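Local coordinates for glycerophosphodiester phosphodiesterase (PDB 3NO3), which is a member of the glycerophosphodiester phosphodiesterase family, with a TIM-barrel fold, and carries a bound magnesium ion, at residues L89-E103 / M123-I136. Residues are numbered along the deposited sequence; the frame is centred on the assembly and turned at random.
Sequences LKRAKKLKNIRLIFE and MVKRMKLAKRTDYI. With MG (magnesium ion), chain B.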
loop_
_atom_site.group_PDB
_atom_site.type_symbol
_atom_site.label_atom_id
_atom_site.label_comp_id
_atom_site.label_asym_id
_atom_site.label_seq_id
_atom_site.Cartn_x
_atom_site.Cartn_y
_atom_site.Cartn_z
ATOM N N LEU A 89 -4.758 -10.037 7.868
ATOM C CA LEU A 89 -5.588 -10.650 6.852
ATOM C C LEU A 89 -6.834 -11.340 7.390
ATOM O O LEU A 89 -7.865 -11.296 6.723
ATOM C CB LEU A 89 -4.751 -11.632 6.005
ATOM C CG LEU A 89 -3.596 -10.911 5.279
ATOM C CD1 LEU A 89 -2.848 -11.916 4.427
ATOM C CD2 LEU A 89 -4.028 -9.671 4.458
ATOM N N LYS A 90 -6.775 -11.945 8.577
ATOM C CA LYS A 90 -7.959 -12.551 9.169
ATOM C C LYS A 90 -9.014 -11.454 9.395
ATOM O O LYS A 90 -10.210 -11.648 9.126
ATOM C CB LYS A 90 -7.593 -13.279 10.474
ATOM C CG LYS A 90 -8.744 -13.950 11.255
ATOM C CD LYS A 90 -8.204 -14.855 12.392
ATOM C CE LYS A 90 -9.285 -15.373 13.355
ATOM N NZ LYS A 90 -10.030 -14.279 14.071
ATOM N N ARG A 91 -8.580 -10.290 9.876
ATOM C CA ARG A 91 -9.522 -9.171 10.097
ATOM C C ARG A 91 -10.045 -8.612 8.760
ATOM O O ARG A 91 -11.244 -8.401 8.601
ATOM C CB ARG A 91 -8.852 -8.056 10.935
ATOM C CG ARG A 91 -9.806 -6.897 11.377
ATOM C CD ARG A 91 -10.812 -7.342 12.385
ATOM N NE ARG A 91 -11.899 -6.394 12.598
ATOM C CZ ARG A 91 -13.056 -6.354 11.923
ATOM N NH1 ARG A 91 -13.334 -7.165 10.900
ATOM N NH2 ARG A 91 -13.964 -5.445 12.270
ATOM N N ALA A 92 -9.141 -8.441 7.800
ATOM C CA ALA A 92 -9.483 -7.917 6.468
ATOM C C ALA A 92 -10.464 -8.789 5.729
ATOM O O ALA A 92 -11.349 -8.264 5.022
ATOM C CB ALA A 92 -8.231 -7.705 5.639
ATOM N N LYS A 93 -10.380 -10.095 5.934
ATOM C CA LYS A 93 -11.347 -11.004 5.328
ATOM C C LYS A 93 -12.810 -10.705 5.674
ATOM O O LYS A 93 -13.665 -10.832 4.805
ATOM C CB LYS A 93 -11.039 -12.471 5.670
ATOM C CG LYS A 93 -11.909 -13.521 4.910
ATOM C CD LYS A 93 -11.597 -13.509 3.398
ATOM C CE LYS A 93 -12.292 -14.630 2.649
ATOM N NZ LYS A 93 -12.134 -14.439 1.166
ATOM N N LYS A 94 -13.092 -10.317 6.911
ATOM C CA LYS A 94 -14.451 -9.943 7.302
ATOM C C LYS A 94 -14.894 -8.537 6.821
ATOM O O LYS A 94 -16.089 -8.222 6.884
ATOM C CB LYS A 94 -14.592 -9.982 8.803
ATOM C CG LYS A 94 -14.203 -11.278 9.516
ATOM C CD LYS A 94 -14.556 -11.125 11.003
ATOM C CE LYS A 94 -13.681 -11.921 11.935
ATOM N NZ LYS A 94 -12.457 -11.156 12.373
ATOM N N LEU A 95 -13.940 -7.699 6.390
ATOM C CA LEU A 95 -14.207 -6.343 5.895
ATOM C C LEU A 95 -14.292 -6.357 4.366
ATOM O O LEU A 95 -13.292 -6.124 3.655
ATOM C CB LEU A 95 -13.116 -5.386 6.384
ATOM C CG LEU A 95 -12.940 -5.241 7.900
ATOM C CD1 LEU A 95 -11.628 -4.488 8.151
ATOM C CD2 LEU A 95 -14.133 -4.560 8.567
ATOM N N LYS A 96 -15.498 -6.632 3.864
ATOM C CA LYS A 96 -15.687 -7.003 2.454
ATOM C C LYS A 96 -15.557 -5.867 1.420
ATOM O O LYS A 96 -15.186 -6.090 0.269
ATOM C CB LYS A 96 -17.064 -7.683 2.271
ATOM C CG LYS A 96 -17.270 -8.975 3.101
ATOM C CD LYS A 96 -16.263 -10.073 2.764
ATOM C CE LYS A 96 -16.562 -11.402 3.556
ATOM N NZ LYS A 96 -15.587 -12.503 3.230
ATOM N N ASN A 97 -15.843 -4.662 1.853
ATOM C CA ASN A 97 -15.839 -3.499 0.988
ATOM C C ASN A 97 -14.444 -2.958 0.568
ATOM O O ASN A 97 -14.388 -2.045 -0.250
ATOM C CB ASN A 97 -16.621 -2.368 1.715
ATOM C CG ASN A 97 -15.933 -1.932 3.070
ATOM O OD1 ASN A 97 -15.178 -2.734 3.685
ATOM N ND2 ASN A 97 -16.229 -0.695 3.535
ATOM N N ILE A 98 -13.339 -3.461 1.115
ATOM C CA ILE A 98 -12.089 -2.726 0.996
ATOM C C ILE A 98 -10.970 -3.512 0.318
ATOM O O ILE A 98 -10.825 -4.703 0.510
ATOM C CB ILE A 98 -11.687 -2.150 2.361
ATOM C CG1 ILE A 98 -10.749 -0.943 2.210
ATOM C CG2 ILE A 98 -11.124 -3.207 3.291
ATOM C CD1 ILE A 98 -10.968 0.058 3.333
ATOM N N ARG A 99 -10.247 -2.802 -0.532
ATOM C CA ARG A 99 -9.097 -3.298 -1.247
ATOM C C ARG A 99 -7.875 -3.236 -0.324
ATOM O O ARG A 99 -7.719 -2.266 0.423
ATOM C CB ARG A 99 -8.853 -2.387 -2.438
ATOM C CG ARG A 99 -8.067 -2.981 -3.517
ATOM C CD ARG A 99 -8.956 -3.838 -4.366
ATOM N NE ARG A 99 -8.121 -4.451 -5.368
ATOM C CZ ARG A 99 -8.508 -5.387 -6.205
ATOM N NH1 ARG A 99 -9.787 -5.819 -6.231
ATOM N NH2 ARG A 99 -7.606 -5.843 -7.078
ATOM N N LEU A 100 -7.023 -4.256 -0.383
ATOM C CA LEU A 100 -5.844 -4.352 0.462
ATOM C C LEU A 100 -4.630 -3.917 -0.344
ATOM O O LEU A 100 -4.293 -4.549 -1.324
ATOM C CB LEU A 100 -5.728 -5.777 1.007
ATOM C CG LEU A 100 -6.986 -6.264 1.768
ATOM C CD1 LEU A 100 -6.710 -7.616 2.327
ATOM C CD2 LEU A 100 -7.376 -5.261 2.931
ATOM N N ILE A 101 -4.016 -2.794 0.044
ATOM C CA ILE A 101 -2.874 -2.229 -0.652
ATOM C C ILE A 101 -1.621 -2.618 0.150
ATOM O O ILE A 101 -1.294 -2.009 1.140
ATOM C CB ILE A 101 -2.990 -0.693 -0.857
ATOM C CG1 ILE A 101 -4.351 -0.299 -1.472
ATOM C CG2 ILE A 101 -1.856 -0.212 -1.730
ATOM C CD1 ILE A 101 -4.718 -0.964 -2.808
ATOM N N PHE A 102 -0.948 -3.678 -0.293
ATOM C CA PHE A 102 0.038 -4.426 0.471
ATOM C C PHE A 102 1.382 -3.901 0.021
ATOM O O PHE A 102 1.799 -4.205 -1.094
ATOM C CB PHE A 102 -0.166 -5.905 0.078
ATOM C CG PHE A 102 0.673 -6.951 0.805
ATOM C CD1 PHE A 102 2.079 -6.950 0.829
ATOM C CD2 PHE A 102 0.028 -8.048 1.360
ATOM C CE1 PHE A 102 2.784 -7.967 1.429
ATOM C CE2 PHE A 102 0.730 -9.061 1.972
ATOM C CZ PHE A 102 2.094 -9.023 2.020
ATOM N N GLU A 103 2.040 -3.099 0.856
ATOM C CA GLU A 103 3.417 -2.704 0.601
ATOM C C GLU A 103 4.387 -3.741 1.179
ATOM O O GLU A 103 4.471 -3.887 2.406
ATOM C CB GLU A 103 3.759 -1.308 1.133
ATOM C CG GLU A 103 5.199 -0.954 0.755
ATOM C CD GLU A 103 5.663 0.450 1.133
ATOM O OE1 GLU A 103 4.842 1.347 1.438
ATOM O OE2 GLU A 103 6.881 0.666 1.054
HETATM N N MSE A 123 0.731 -16.567 1.807
HETATM C CA MSE A 123 -0.147 -16.166 2.895
HETATM C C MSE A 123 -1.460 -15.576 2.376
HETATM O O MSE A 123 -2.544 -15.972 2.845
HETATM C CB MSE A 123 0.532 -15.171 3.795
HETATM C CG MSE A 123 -0.332 -14.690 5.010
HETATM SE SE MSE A 123 -0.793 -16.104 6.222
HETATM C CE MSE A 123 0.965 -16.265 7.032
ATOM N N VAL A 124 -1.363 -14.660 1.406
ATOM C CA VAL A 124 -2.540 -14.037 0.777
ATOM C C VAL A 124 -3.432 -15.106 0.166
ATOM O O VAL A 124 -4.661 -15.079 0.361
ATOM C CB VAL A 124 -2.134 -12.930 -0.225
ATOM C CG1 VAL A 124 -3.352 -12.423 -1.043
ATOM C CG2 VAL A 124 -1.501 -11.745 0.569
ATOM N N LYS A 125 -2.804 -16.082 -0.484
ATOM C CA LYS A 125 -3.540 -17.192 -1.072
ATOM C C LYS A 125 -4.266 -18.023 -0.028
ATOM O O LYS A 125 -5.477 -18.297 -0.174
ATOM C CB LYS A 125 -2.599 -18.116 -1.857
ATOM C CG LYS A 125 -3.272 -19.229 -2.595
ATOM C CD LYS A 125 -2.260 -20.150 -3.295
ATOM C CE LYS A 125 -2.921 -21.394 -3.822
ATOM N NZ LYS A 125 -1.946 -22.348 -4.400
ATOM N N ARG A 126 -3.549 -18.473 1.004
ATOM C CA ARG A 126 -4.228 -19.315 2.027
ATOM C C ARG A 126 -5.285 -18.564 2.827
ATOM O O ARG A 126 -6.225 -19.203 3.322
ATOM C CB ARG A 126 -3.241 -20.121 2.904
ATOM C CG ARG A 126 -2.729 -19.543 4.144
ATOM C CD ARG A 126 -2.056 -20.619 5.031
ATOM N NE ARG A 126 -1.535 -20.018 6.247
ATOM C CZ ARG A 126 -2.251 -19.646 7.300
ATOM N NH1 ARG A 126 -3.559 -19.781 7.341
ATOM N NH2 ARG A 126 -1.630 -19.082 8.320
HETATM N N MSE A 127 -5.163 -17.222 2.930
HETATM C CA MSE A 127 -6.178 -16.416 3.600
HETATM C C MSE A 127 -7.349 -16.007 2.706
HETATM O O MSE A 127 -8.259 -15.303 3.151
HETATM C CB MSE A 127 -5.540 -15.198 4.277
HETATM C CG MSE A 127 -4.493 -15.550 5.311
HETATM SE SE MSE A 127 -5.096 -16.636 6.735
HETATM C CE MSE A 127 -6.284 -15.334 7.470
ATOM N N LYS A 128 -7.331 -16.466 1.460
ATOM C CA LYS A 128 -8.408 -16.286 0.485
ATOM C C LYS A 128 -8.638 -14.804 0.102
ATOM O O LYS A 128 -9.765 -14.366 0.010
ATOM C CB LYS A 128 -9.698 -16.993 0.908
ATOM C CG LYS A 128 -9.486 -18.487 1.225
ATOM C CD LYS A 128 -10.833 -19.213 1.464
ATOM C CE LYS A 128 -11.509 -19.525 0.136
ATOM N NZ LYS A 128 -12.854 -20.136 0.349
ATOM N N LEU A 129 -7.555 -14.065 -0.118
ATOM C CA LEU A 129 -7.622 -12.612 -0.365
ATOM C C LEU A 129 -6.895 -12.188 -1.647
ATOM O O LEU A 129 -6.700 -10.993 -1.879
ATOM C CB LEU A 129 -7.132 -11.868 0.853
ATOM C CG LEU A 129 -8.120 -11.783 1.993
ATOM C CD1 LEU A 129 -7.407 -11.365 3.282
ATOM C CD2 LEU A 129 -9.274 -10.826 1.675
ATOM N N ALA A 130 -6.566 -13.134 -2.535
ATOM C CA ALA A 130 -5.841 -12.771 -3.761
ATOM C C ALA A 130 -6.641 -11.845 -4.699
ATOM O O ALA A 130 -6.063 -10.993 -5.361
ATOM C CB ALA A 130 -5.370 -14.041 -4.525
ATOM N N LYS A 131 -7.965 -12.009 -4.747
ATOM C CA LYS A 131 -8.841 -11.129 -5.522
ATOM C C LYS A 131 -8.883 -9.695 -5.036
ATOM O O LYS A 131 -9.205 -8.824 -5.832
ATOM C CB LYS A 131 -10.286 -11.624 -5.587
ATOM C CG LYS A 131 -10.494 -12.955 -6.270
ATOM C CD LYS A 131 -11.986 -13.413 -6.086
ATOM C CE LYS A 131 -12.328 -14.627 -6.929
ATOM N NZ LYS A 131 -11.368 -15.743 -6.659
ATOM N N ARG A 132 -8.587 -9.448 -3.765
ATOM C CA ARG A 132 -8.712 -8.098 -3.180
ATOM C C ARG A 132 -7.383 -7.473 -2.760
ATOM O O ARG A 132 -7.399 -6.387 -2.197
ATOM C CB ARG A 132 -9.640 -8.140 -1.946
ATOM C CG ARG A 132 -10.967 -8.692 -2.139
ATOM C CD ARG A 132 -11.768 -8.918 -0.811
ATOM N NE ARG A 132 -11.454 -7.909 0.157
ATOM C CZ ARG A 132 -11.658 -7.996 1.468
ATOM N NH1 ARG A 132 -12.312 -9.022 2.060
ATOM N NH2 ARG A 132 -11.237 -6.978 2.184
ATOM N N THR A 133 -6.245 -8.099 -3.081
ATOM C CA THR A 133 -4.942 -7.634 -2.665
ATOM C C THR A 133 -4.080 -7.187 -3.854
ATOM O O THR A 133 -3.793 -7.969 -4.775
ATOM C CB THR A 133 -4.196 -8.744 -1.855
ATOM O OG1 THR A 133 -5.021 -9.165 -0.753
ATOM C CG2 THR A 133 -2.860 -8.254 -1.344
ATOM N N ASP A 134 -3.671 -5.931 -3.800
ATOM C CA ASP A 134 -2.798 -5.272 -4.777
ATOM C C ASP A 134 -1.441 -5.066 -4.107
ATOM O O ASP A 134 -1.380 -4.750 -2.925
ATOM C CB ASP A 134 -3.362 -3.894 -5.160
ATOM C CG ASP A 134 -4.738 -3.945 -5.795
ATOM O OD1 ASP A 134 -5.294 -5.035 -6.129
ATOM O OD2 ASP A 134 -5.271 -2.832 -5.975
ATOM N N TYR A 135 -0.345 -5.285 -4.834
ATOM C CA TYR A 135 0.993 -5.180 -4.270
ATOM C C TYR A 135 1.695 -3.904 -4.740
ATOM O O TYR A 135 1.544 -3.463 -5.920
ATOM C CB TYR A 135 1.840 -6.401 -4.697
ATOM C CG TYR A 135 1.282 -7.717 -4.233
ATOM C CD1 TYR A 135 1.337 -8.080 -2.881
ATOM C CD2 TYR A 135 0.700 -8.603 -5.126
ATOM C CE1 TYR A 135 0.826 -9.294 -2.425
ATOM C CE2 TYR A 135 0.139 -9.845 -4.672
ATOM C CZ TYR A 135 0.207 -10.170 -3.302
ATOM O OH TYR A 135 -0.280 -11.402 -2.846
ATOM N N ILE A 136 2.455 -3.317 -3.825
ATOM C CA ILE A 136 3.309 -2.170 -4.116
ATOM C C ILE A 136 4.658 -2.379 -3.436
ATOM O O ILE A 136 4.707 -3.000 -2.380
ATOM C CB ILE A 136 2.650 -0.836 -3.694
ATOM C CG1 ILE A 136 2.462 -0.710 -2.166
ATOM C CG2 ILE A 136 1.241 -0.660 -4.387
ATOM C CD1 ILE A 136 1.855 0.681 -1.680
HETATM MG MG MG B . 3.845 2.149 2.975
HETATM O O HOH W 1 -13.502 -11.571 0.786
HETATM O O HOH W 2 -8.886 -8.426 -8.727
HETATM O O HOH W 3 2.868 3.052 4.669
HETATM O O HOH W 4 5.645 2.932 3.831
#
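The R132 chain is extended as far as CD and then bends at chi3 (34°), which turns its guanidinium into the backbone carbonyls of 92-98. R99 bends earlier, at chi2 (81°), and its end swings back to D134. R132 grips two carbonyls with its three nitrogens. NE and NH2 meet I98 O side-on, with NH2 to I98 O at 2.9 Å in the carbonyl plane. NH1 and NH2 meet A92 O end-on, and NH2 sits above that carbonyl plane. L129 CD2 lies over one guanidinium face, and K96 O over the opposite one. This grip ties the turn 95-98 to the residue just before strand 133-137. A water links R132 NH1 with K93 NZ, and K93 NZ also donates to K128 O at 2.6 Å. K128, just past the end of helix 110-126, has a positive phi and completes a Schellman motif.

The strands 99-104 and 133-137 are parallel neighbours in the barrel sheet, joined through helix 110-126 as a beta-alpha-beta unit. Their ladder runs from L100 N to R132 O (2.8 Å) through to I136 N and F102 O (2.9 Å). In a salt bridge, R99 NH2 reaches the syn lone pair of D134 OD1 at 2.6 Å, while R99 NE meets the same oxygen from above the carboxylate plane. The guanidinium and carboxylate planes stand 58° apart.

Between sheet and helices, Y135 turns its edge to the face of F102, with centroids 5.3 Å apart. V124 CG2 touches F102 CE2 at 3.8 Å. L129 CD1 touches L89 CB and L100 CD1. On the D134 side of the sheet, I136 CD1 packs on I101 CG2. I136 CG1 lies against E103 CB, whose extended chain brings OE1 to the magnesium at 2.0 Å, alongside E39 and D41.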